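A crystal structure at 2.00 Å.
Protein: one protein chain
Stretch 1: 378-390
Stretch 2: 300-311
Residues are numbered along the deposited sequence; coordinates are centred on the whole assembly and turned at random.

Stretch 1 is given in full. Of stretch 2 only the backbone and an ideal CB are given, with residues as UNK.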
# COMPACT_ATOMS: atom_id res chain seq x y z
N ALA A 378 -13.31 -7.18 -15.49
CA ALA A 378 -12.41 -6.01 -15.53
C ALA A 378 -11.05 -6.59 -15.13
O ALA A 378 -11.00 -7.47 -14.28
CB ALA A 378 -12.83 -4.90 -14.62
N PHE A 379 -9.99 -6.14 -15.78
CA PHE A 379 -8.68 -6.68 -15.47
C PHE A 379 -7.61 -5.64 -15.26
O PHE A 379 -7.75 -4.49 -15.68
CB PHE A 379 -8.24 -7.68 -16.57
CG PHE A 379 -7.78 -7.04 -17.87
CD1 PHE A 379 -6.46 -6.63 -18.04
CD2 PHE A 379 -8.68 -6.81 -18.90
CE1 PHE A 379 -6.04 -6.03 -19.22
CE2 PHE A 379 -8.26 -6.22 -20.09
CZ PHE A 379 -6.95 -5.83 -20.24
N LEU A 380 -6.53 -6.06 -14.64
CA LEU A 380 -5.32 -5.28 -14.44
C LEU A 380 -4.21 -6.28 -14.66
O LEU A 380 -4.13 -7.27 -13.95
CB LEU A 380 -5.28 -4.66 -13.04
CG LEU A 380 -4.11 -3.70 -12.74
CD1 LEU A 380 -4.05 -2.54 -13.75
CD2 LEU A 380 -4.22 -3.14 -11.33
N PHE A 381 -3.43 -6.06 -15.70
CA PHE A 381 -2.33 -6.93 -16.13
C PHE A 381 -1.04 -6.27 -15.74
O PHE A 381 -0.78 -5.14 -16.14
CB PHE A 381 -2.40 -7.15 -17.66
CG PHE A 381 -1.18 -7.85 -18.22
CD1 PHE A 381 -0.70 -9.03 -17.65
CD2 PHE A 381 -0.50 -7.32 -19.31
CE1 PHE A 381 0.44 -9.66 -18.16
CE2 PHE A 381 0.63 -7.96 -19.84
CZ PHE A 381 1.09 -9.14 -19.26
N ILE A 382 -0.21 -6.98 -14.95
CA ILE A 382 1.04 -6.41 -14.46
C ILE A 382 2.17 -7.39 -14.63
O ILE A 382 2.05 -8.56 -14.26
CB ILE A 382 0.92 -5.94 -12.96
CG1 ILE A 382 -0.18 -4.90 -12.77
CG2 ILE A 382 2.26 -5.43 -12.38
CD1 ILE A 382 -0.68 -4.80 -11.35
N VAL A 383 3.27 -6.88 -15.13
CA VAL A 383 4.51 -7.64 -15.26
C VAL A 383 5.57 -6.91 -14.44
O VAL A 383 5.72 -5.70 -14.58
CB VAL A 383 4.98 -7.81 -16.74
CG1 VAL A 383 6.28 -8.63 -16.82
CG2 VAL A 383 3.90 -8.48 -17.58
N THR A 384 6.31 -7.64 -13.59
CA THR A 384 7.44 -7.01 -12.90
C THR A 384 8.68 -7.62 -13.53
O THR A 384 8.61 -8.75 -14.01
CB THR A 384 7.40 -7.15 -11.36
OG1 THR A 384 7.85 -8.46 -11.03
CG2 THR A 384 6.02 -6.85 -10.76
N PHE A 385 9.78 -6.88 -13.55
CA PHE A 385 11.02 -7.33 -14.16
C PHE A 385 12.17 -7.22 -13.19
O PHE A 385 12.35 -6.18 -12.53
CB PHE A 385 11.39 -6.47 -15.38
CG PHE A 385 10.35 -6.40 -16.48
CD1 PHE A 385 9.23 -5.57 -16.35
CD2 PHE A 385 10.50 -7.13 -17.66
CE1 PHE A 385 8.27 -5.51 -17.36
CE2 PHE A 385 9.53 -7.06 -18.67
CZ PHE A 385 8.44 -6.24 -18.52
N ASP A 386 12.95 -8.29 -13.14
CA ASP A 386 14.20 -8.30 -12.39
C ASP A 386 15.24 -8.18 -13.54
O ASP A 386 15.55 -9.16 -14.21
CB ASP A 386 14.38 -9.59 -11.57
CG ASP A 386 15.68 -9.62 -10.77
OD1 ASP A 386 16.50 -8.69 -10.94
OD2 ASP A 386 15.85 -10.53 -9.94
N SER A 387 15.66 -6.96 -13.82
CA SER A 387 16.53 -6.69 -14.98
C SER A 387 17.45 -5.50 -14.72
O SER A 387 17.03 -4.52 -14.09
CB SER A 387 15.67 -6.41 -16.21
OG SER A 387 16.37 -5.93 -17.35
N PRO A 388 18.69 -5.51 -15.27
CA PRO A 388 19.58 -4.35 -15.10
C PRO A 388 19.08 -3.10 -15.84
O PRO A 388 19.62 -2.04 -15.63
CB PRO A 388 20.91 -4.84 -15.70
CG PRO A 388 20.79 -6.34 -15.79
CD PRO A 388 19.34 -6.58 -16.06
N LEU A 389 18.01 -3.26 -16.63
CA LEU A 389 17.43 -2.15 -17.44
C LEU A 389 16.87 -1.04 -16.54
O LEU A 389 16.74 0.06 -17.01
CB LEU A 389 16.36 -2.67 -18.41
CG LEU A 389 15.54 -1.57 -19.08
CD1 LEU A 389 16.35 -0.89 -20.16
CD2 LEU A 389 14.23 -2.10 -19.61
N ASN A 390 16.55 -1.36 -15.29
CA ASN A 390 15.97 -0.40 -14.31
C ASN A 390 16.84 0.86 -14.20
O ASN A 390 16.28 1.93 -14.16
CB ASN A 390 15.64 -1.06 -12.96
CG ASN A 390 16.85 -1.44 -12.13
OD1 ASN A 390 17.80 -2.04 -12.63
ND2 ASN A 390 16.85 -1.06 -10.87
N UNK A 300 -12.19 -13.14 -25.12
CA UNK A 300 -10.75 -13.32 -25.22
C UNK A 300 -10.08 -11.95 -25.24
O UNK A 300 -10.44 -11.08 -26.04
CB UNK A 300 -10.38 -14.13 -26.47
N UNK A 301 -9.10 -11.77 -24.34
CA UNK A 301 -8.29 -10.56 -24.32
C UNK A 301 -6.85 -10.97 -24.33
O UNK A 301 -6.42 -11.76 -23.47
CB UNK A 301 -8.60 -9.68 -23.11
N UNK A 302 -6.10 -10.43 -25.28
CA UNK A 302 -4.67 -10.70 -25.35
C UNK A 302 -3.93 -9.39 -25.18
O UNK A 302 -4.36 -8.36 -25.68
CB UNK A 302 -4.29 -11.38 -26.67
N UNK A 303 -2.81 -9.45 -24.44
CA UNK A 303 -1.94 -8.30 -24.22
C UNK A 303 -0.51 -8.71 -24.50
O UNK A 303 0.01 -9.62 -23.86
CB UNK A 303 -2.08 -7.76 -22.80
N UNK A 304 0.10 -8.05 -25.46
CA UNK A 304 1.49 -8.32 -25.79
C UNK A 304 2.39 -7.50 -24.88
O UNK A 304 1.97 -6.47 -24.37
CB UNK A 304 1.78 -8.01 -27.26
N UNK A 305 3.59 -7.97 -24.65
CA UNK A 305 4.57 -7.23 -23.88
C UNK A 305 5.96 -7.68 -24.27
O UNK A 305 6.20 -8.86 -24.48
CB UNK A 305 4.34 -7.41 -22.38
N UNK A 306 6.86 -6.71 -24.37
CA UNK A 306 8.26 -6.92 -24.68
C UNK A 306 9.00 -7.36 -23.42
O UNK A 306 8.73 -6.87 -22.31
CB UNK A 306 8.88 -5.65 -25.26
N UNK A 307 9.93 -8.29 -23.60
CA UNK A 307 10.85 -8.71 -22.56
C UNK A 307 12.20 -8.48 -23.21
O UNK A 307 12.50 -9.13 -24.22
CB UNK A 307 10.64 -10.15 -22.10
N UNK A 308 12.97 -7.54 -22.68
CA UNK A 308 14.30 -7.24 -23.21
C UNK A 308 15.29 -8.40 -22.92
O UNK A 308 14.98 -9.32 -22.15
CB UNK A 308 14.82 -5.93 -22.61
N UNK A 309 16.46 -8.36 -23.54
CA UNK A 309 17.52 -9.35 -23.29
C UNK A 309 18.06 -9.12 -21.89
O UNK A 309 18.03 -7.98 -21.42
CB UNK A 309 18.64 -9.25 -24.33
N UNK A 310 18.55 -10.17 -21.24
CA UNK A 310 19.18 -10.08 -19.92
C UNK A 310 18.26 -9.97 -18.72
O UNK A 310 18.69 -9.56 -17.64
CB UNK A 310 20.11 -8.87 -19.91
N UNK A 311 16.99 -10.39 -18.88
CA UNK A 311 16.06 -10.33 -17.74
C UNK A 311 16.28 -11.58 -16.90
O UNK A 311 16.25 -12.70 -17.42
CB UNK A 311 14.60 -10.23 -18.20

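Stretch 2 runs as a strand from 300 to 307, then as loop. Its strand lies near-parallel to strand 378-386, axes 9.9 Å apart at 23°.

Position 300 has nothing of stretch 1 near its CB. Many residues would suit; it is Leu 300.

At 301 the CB points toward stretch 1, 4.6 Å from Phe 379 CE2. The ring would accept an apolar chain or a long one with a flat end. The residue is Arg 301. Its guanidinium lays one face against the ring edge, with CZ 3.7 Å from Phe 379 CZ.

Position 302 points away from stretch 1, which leaves the choice open; it is Glu 302.

At 303 the CB points toward stretch 1, 3.9 Å from Phe 381 CD2. Apolar or long polar chains are possible. Glu 303 is found. Its CB packs 3.8 Å from Phe 381 CD2, and OE1 reaches the other ring's edge, 3.7 Å from Phe 379 CZ. Arg 301 NE donates to Glu 303 OE1 at 3.1 Å, a salt bridge along the strand.

Position 304 also points away; it is Glu 304.

At 305 the CB faces Phe 381 CE2 at 4.5 Å and Val 383 CG2 at 4.9 Å. Both neighbours are apolar, so Leu, Ile, Met or an aromatic would suit. It is Phe 305. Val 383 CG2 sits over the ring face, 3.8 Å from the centroid of Phe 305. The Phe 381 ring meets it obliquely, with Phe 381 CZ 3.4 Å from Phe 305 CD1.

Position 306 points sideways. Stretch 1 does not limit the choice; small or larger chains are possible. Ala 306 O lies 3.7 Å from Phe 385 CE2, at the ring edge.

At 307 the CB is also sideways, 4.7 Å from Phe 385 CE2. A branched apolar residue suits. Val 307 CG2 lies 4.2 Å from Phe 385 CE2.

At 308 the CB points toward Leu 389 CD2 and the hydroxyl of Ser 387. A long acceptor would use that hydroxyl, though an apolar chain could also pack here. It is Glu 308: Ser 387 OG donates to Glu 308 OE2 at 2.7 Å. The same OG caps the following turn, accepting from Leu 389 N at 3.2 Å.

Position 309 points away, so many residues would do; it is Lys 309.

At 310 phi is +79°, which favours glycine, and Gly 310 is found.

At 311 the CB is sideways, 4.4 Å from Ser 387 CB. A compact apolar residue fits. Val 311 CG1 lies 3.6 Å from Asp 386 O.

Stretch 2 300-311: LREEEFAVEKGV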
# COMPACT_ATOMS: atom_id res chain seq x y z
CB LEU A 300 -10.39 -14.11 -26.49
CG LEU A 300 -8.88 -14.20 -26.83
CD1 LEU A 300 -8.12 -15.06 -25.83
CD2 LEU A 300 -8.66 -14.71 -28.24
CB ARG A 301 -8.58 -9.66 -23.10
CG ARG A 301 -7.69 -8.41 -23.02
CD ARG A 301 -8.12 -7.39 -24.06
NE ARG A 301 -7.51 -6.07 -23.90
CZ ARG A 301 -8.18 -4.97 -23.58
NH1 ARG A 301 -9.48 -5.01 -23.33
NH2 ARG A 301 -7.54 -3.81 -23.48
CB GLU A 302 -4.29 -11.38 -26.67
CG GLU A 302 -5.03 -12.69 -26.92
CD GLU A 302 -4.54 -13.56 -28.07
OE1 GLU A 302 -4.53 -14.79 -27.88
OE2 GLU A 302 -4.22 -13.03 -29.16
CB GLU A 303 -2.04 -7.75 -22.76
CG GLU A 303 -3.33 -6.99 -22.48
CD GLU A 303 -3.56 -5.67 -23.19
OE1 GLU A 303 -4.70 -5.16 -23.08
OE2 GLU A 303 -2.65 -5.18 -23.90
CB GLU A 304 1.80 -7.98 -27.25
CG GLU A 304 1.19 -8.94 -28.25
CD GLU A 304 1.61 -8.69 -29.69
OE1 GLU A 304 2.06 -7.56 -30.01
OE2 GLU A 304 1.47 -9.62 -30.51
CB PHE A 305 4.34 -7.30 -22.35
CG PHE A 305 4.55 -8.64 -21.68
CD1 PHE A 305 3.53 -9.58 -21.62
CD2 PHE A 305 5.75 -8.92 -21.04
CE1 PHE A 305 3.72 -10.81 -20.98
CE2 PHE A 305 5.95 -10.16 -20.40
CZ PHE A 305 4.93 -11.09 -20.36
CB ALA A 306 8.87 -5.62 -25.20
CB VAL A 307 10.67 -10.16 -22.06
CG1 VAL A 307 11.85 -10.58 -21.15
CG2 VAL A 307 9.35 -10.33 -21.32
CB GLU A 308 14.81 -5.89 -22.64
CG GLU A 308 15.16 -5.90 -21.16
CD GLU A 308 14.02 -5.61 -20.20
OE1 GLU A 308 12.84 -5.61 -20.61
OE2 GLU A 308 14.32 -5.41 -19.00
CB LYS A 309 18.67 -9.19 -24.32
CG LYS A 309 18.32 -9.60 -25.75
CD LYS A 309 19.51 -9.49 -26.68
CE LYS A 309 19.08 -9.42 -28.13
NZ LYS A 309 20.23 -9.21 -29.04
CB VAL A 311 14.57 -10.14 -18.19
CG1 VAL A 311 13.61 -10.20 -17.00
CG2 VAL A 311 14.40 -8.82 -18.91
O HOH W 1 18.48 -6.65 -19.18
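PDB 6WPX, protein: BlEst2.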